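Local coordinates for eukaryotic translation initiation factor 4 gamma 5 (Trypanosoma cruzi, PDB 6OZU), which probably serves as a scaffold in translation initiation, its MIF4G domain being of the kind that binds the helicase eIF4A in related eIF4G proteins, at residues A[6-11]-A[43-48]. Numbering follows the deposited sequence.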
ATOM      1  N   LYS A   6       4.282  20.496 -18.828  1.00115.63           N
ATOM      2  CA  LYS A   6       5.271  19.711 -19.578  1.00114.50           C
ATOM      3  C   LYS A   6       5.769  18.491 -18.775  1.00112.26           C
ATOM      4  O   LYS A   6       5.692  17.360 -19.277  1.00111.62           O
ATOM      5  CB  LYS A   6       6.446  20.606 -20.018  1.00119.33           C
ATOM      6  N   LEU A   7       6.223  18.720 -17.514  1.00103.18           N
ATOM      7  CA  LEU A   7       6.710  17.670 -16.611  1.00 98.68           C
ATOM      8  C   LEU A   7       5.622  16.641 -16.244  1.00 99.99           C
ATOM      9  O   LEU A   7       5.946  15.468 -16.047  1.00 98.12           O
ATOM     10  CB  LEU A   7       7.338  18.284 -15.352  1.00 97.21           C
ATOM     11  CG  LEU A   7       8.054  17.353 -14.371  1.00 97.08           C
ATOM     12  CD1 LEU A   7       9.426  16.946 -14.889  1.00 97.00           C
ATOM     13  CD2 LEU A   7       8.170  18.005 -13.027  1.00 96.38           C
ATOM     14  N   HIS A   8       4.345  17.079 -16.181  1.00 96.31           N
ATOM     15  CA  HIS A   8       3.175  16.244 -15.873  1.00 93.78           C
ATOM     16  C   HIS A   8       2.988  15.135 -16.914  1.00 94.83           C
ATOM     17  O   HIS A   8       2.875  13.959 -16.554  1.00 91.49           O
ATOM     18  CB  HIS A   8       1.911  17.132 -15.779  1.00 95.78           C
ATOM     19  CG  HIS A   8       0.621  16.385 -15.604  1.00 98.01           C
ATOM     20  ND1 HIS A   8       0.097  16.129 -14.353  1.00 98.00           N
ATOM     21  CD2 HIS A   8      -0.227  15.891 -16.538  1.00100.65           C
ATOM     22  CE1 HIS A   8      -1.036  15.475 -14.561  1.00 96.73           C
ATOM     23  NE2 HIS A   8      -1.266  15.294 -15.860  1.00 98.47           N
ATOM     24  N   ASN A   9       2.944  15.525 -18.200  1.00 93.28           N
ATOM     25  CA  ASN A   9       2.712  14.631 -19.339  1.00 92.91           C
ATOM     26  C   ASN A   9       3.846  13.628 -19.560  1.00 94.98           C
ATOM     27  O   ASN A   9       3.573  12.478 -19.914  1.00 93.50           O
ATOM     28  CB  ASN A   9       2.422  15.441 -20.617  1.00 94.57           C
ATOM     29  CG  ASN A   9       1.268  16.423 -20.518  1.00106.94           C
ATOM     30  OD1 ASN A   9       0.197  16.123 -19.993  1.00 98.84           O
ATOM     31  ND2 ASN A   9       1.456  17.619 -21.043  1.00102.84           N
ATOM     32  N   GLU A  10       5.111  14.063 -19.344  1.00 91.54           N
ATOM     33  CA  GLU A  10       6.310  13.233 -19.504  1.00 90.89           C
ATOM     34  C   GLU A  10       6.317  12.047 -18.528  1.00 91.40           C
ATOM     35  O   GLU A  10       6.670  10.927 -18.919  1.00 91.25           O
ATOM     36  CB  GLU A  10       7.586  14.077 -19.391  1.00 93.75           C
ATOM     37  CG  GLU A  10       7.901  14.864 -20.653  1.00110.43           C
ATOM     38  CD  GLU A  10       9.114  15.778 -20.607  1.00143.85           C
ATOM     39  OE1 GLU A  10       9.323  16.446 -19.568  1.00143.53           O
ATOM     40  OE2 GLU A  10       9.841  15.849 -21.625  1.00142.01           O
ATOM     41  N   VAL A  11       5.865  12.284 -17.277  1.00 84.70           N
ATOM     42  CA  VAL A  11       5.736  11.247 -16.246  1.00 80.91           C
ATOM     43  C   VAL A  11       4.634  10.287 -16.687  1.00 83.26           C
ATOM     44  O   VAL A  11       4.834   9.072 -16.626  1.00 81.22           O
ATOM     45  CB  VAL A  11       5.494  11.844 -14.833  1.00 82.68           C
ATOM     46  CG1 VAL A  11       5.091  10.772 -13.807  1.00 79.42           C
ATOM     47  CG2 VAL A  11       6.726  12.614 -14.363  1.00 83.23           C
ATOM     48  N   ILE A  43       6.853  18.970  -8.468  1.00 75.59           N
ATOM     49  CA  ILE A  43       7.297  17.731  -7.818  1.00 72.96           C
ATOM     50  C   ILE A  43       6.105  17.042  -7.134  1.00 76.37           C
ATOM     51  O   ILE A  43       5.921  15.834  -7.310  1.00 73.77           O
ATOM     52  CB  ILE A  43       8.520  17.970  -6.867  1.00 75.64           C
ATOM     53  CG1 ILE A  43       9.732  18.520  -7.656  1.00 77.36           C
ATOM     54  CG2 ILE A  43       8.914  16.683  -6.128  1.00 73.61           C
ATOM     55  CD1 ILE A  43      10.680  19.320  -6.868  1.00 81.93           C
ATOM     56  N   GLN A  44       5.275  17.817  -6.395  1.00 74.62           N
ATOM     57  CA  GLN A  44       4.072  17.315  -5.710  1.00 73.20           C
ATOM     58  C   GLN A  44       3.098  16.673  -6.708  1.00 76.93           C
ATOM     59  O   GLN A  44       2.463  15.663  -6.392  1.00 75.10           O
ATOM     60  CB  GLN A  44       3.384  18.450  -4.938  1.00 75.98           C
ATOM     61  CG  GLN A  44       2.559  17.995  -3.746  1.00 98.64           C
ATOM     62  CD  GLN A  44       2.315  19.135  -2.785  1.00125.55           C
ATOM     63  OE1 GLN A  44       3.212  19.564  -2.054  1.00122.27           O
ATOM     64  NE2 GLN A  44       1.103  19.669  -2.771  1.00120.16           N
ATOM     65  N   ASP A  45       3.023  17.248  -7.925  1.00 75.23           N
ATOM     66  CA  ASP A  45       2.194  16.779  -9.031  1.00 74.83           C
ATOM     67  C   ASP A  45       2.682  15.424  -9.540  1.00 75.61           C
ATOM     68  O   ASP A  45       1.853  14.549  -9.773  1.00 75.46           O
ATOM     69  CB  ASP A  45       2.174  17.813 -10.159  1.00 79.74           C
ATOM     70  CG  ASP A  45       1.281  17.425 -11.306  1.00 94.42           C
ATOM     71  OD1 ASP A  45       0.055  17.637 -11.200  1.00 95.46           O
ATOM     72  OD2 ASP A  45       1.806  16.908 -12.309  1.00103.78           O
ATOM     73  N   VAL A  46       4.014  15.236  -9.677  1.00 69.74           N
ATOM     74  CA  VAL A  46       4.624  13.975 -10.119  1.00 67.20           C
ATOM     75  C   VAL A  46       4.228  12.842  -9.168  1.00 67.38           C
ATOM     76  O   VAL A  46       3.855  11.757  -9.621  1.00 68.01           O
ATOM     77  CB  VAL A  46       6.171  14.083 -10.269  1.00 71.33           C
ATOM     78  CG1 VAL A  46       6.814  12.710 -10.521  1.00 69.78           C
ATOM     79  CG2 VAL A  46       6.549  15.059 -11.376  1.00 73.16           C
ATOM     80  N   ILE A  47       4.298  13.105  -7.851  1.00 60.33           N
ATOM     81  CA  ILE A  47       3.975  12.118  -6.824  1.00 56.14           C
ATOM     82  C   ILE A  47       2.467  11.836  -6.841  1.00 59.26           C
ATOM     83  O   ILE A  47       2.097  10.667  -6.814  1.00 56.15           O
ATOM     84  CB  ILE A  47       4.567  12.503  -5.427  1.00 56.59           C
ATOM     85  CG1 ILE A  47       6.097  12.716  -5.497  1.00 55.76           C
ATOM     86  CG2 ILE A  47       4.195  11.497  -4.322  1.00 54.72           C
ATOM     87  CD1 ILE A  47       6.937  11.573  -6.108  1.00 56.23           C
ATOM     88  N   GLN A  48       1.624  12.894  -6.984  1.00 58.52           N
ATOM     89  CA  GLN A  48       0.159  12.807  -7.060  1.00 59.09           C
ATOM     90  C   GLN A  48      -0.268  11.953  -8.272  1.00 64.71           C
ATOM     91  O   GLN A  48      -1.123  11.084  -8.129  1.00 65.26           O
ATOM     92  CB  GLN A  48      -0.460  14.225  -7.118  1.00 62.78           C
ATOM     93  CG  GLN A  48      -1.997  14.275  -7.158  1.00 85.86           C
ATOM     94  CD  GLN A  48      -2.644  14.633  -5.832  1.00110.44           C
ATOM     95  OE1 GLN A  48      -2.283  15.618  -5.172  1.00105.92           O
ATOM     96  NE2 GLN A  48      -3.637  13.850  -5.424  1.00107.99           N
TER
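H8 and D45 make the polar half of this helix–helix contact. H8 ND1 donates to D45 OD2 at 2.8 Å, with an N-H...O angle of 156°. The acceptor lies almost in the imidazole plane, at the ring edge, and uses its syn lone pair; ring and carboxylate planes are turned 43° apart. D45 OD1 adds only a weak second bond to the same nitrogen, and R5 forms a long, weak ion pair with that oxygen. With CG anti to the backbone N (chi1 174°), the H8 ring is carried along the flank of the apolar contact, where it meets the D45 carboxylate.

The apolar half centres on V46. Its CG2 packs on L7 CD2 at 3.7 Å, while V11 CG2 sits against both V46 methyls, closest to CG1 at 3.8 Å. L7 and V11, one turn apart, thus grip the valine from successive turns, and V49 and I50, further along helix 40-53, extend the packing around V11.

This packing joins the N-terminal helix 6-17 to helix 40-53 of the all-helical MIF4G domain; the segment axes, 9.6 Å apart at closest, run in the same direction at a modest inclination. The ND1–OD2 bond implies a proton on ND1; the neighbouring carboxylate would probably also stabilise a doubly protonated imidazole.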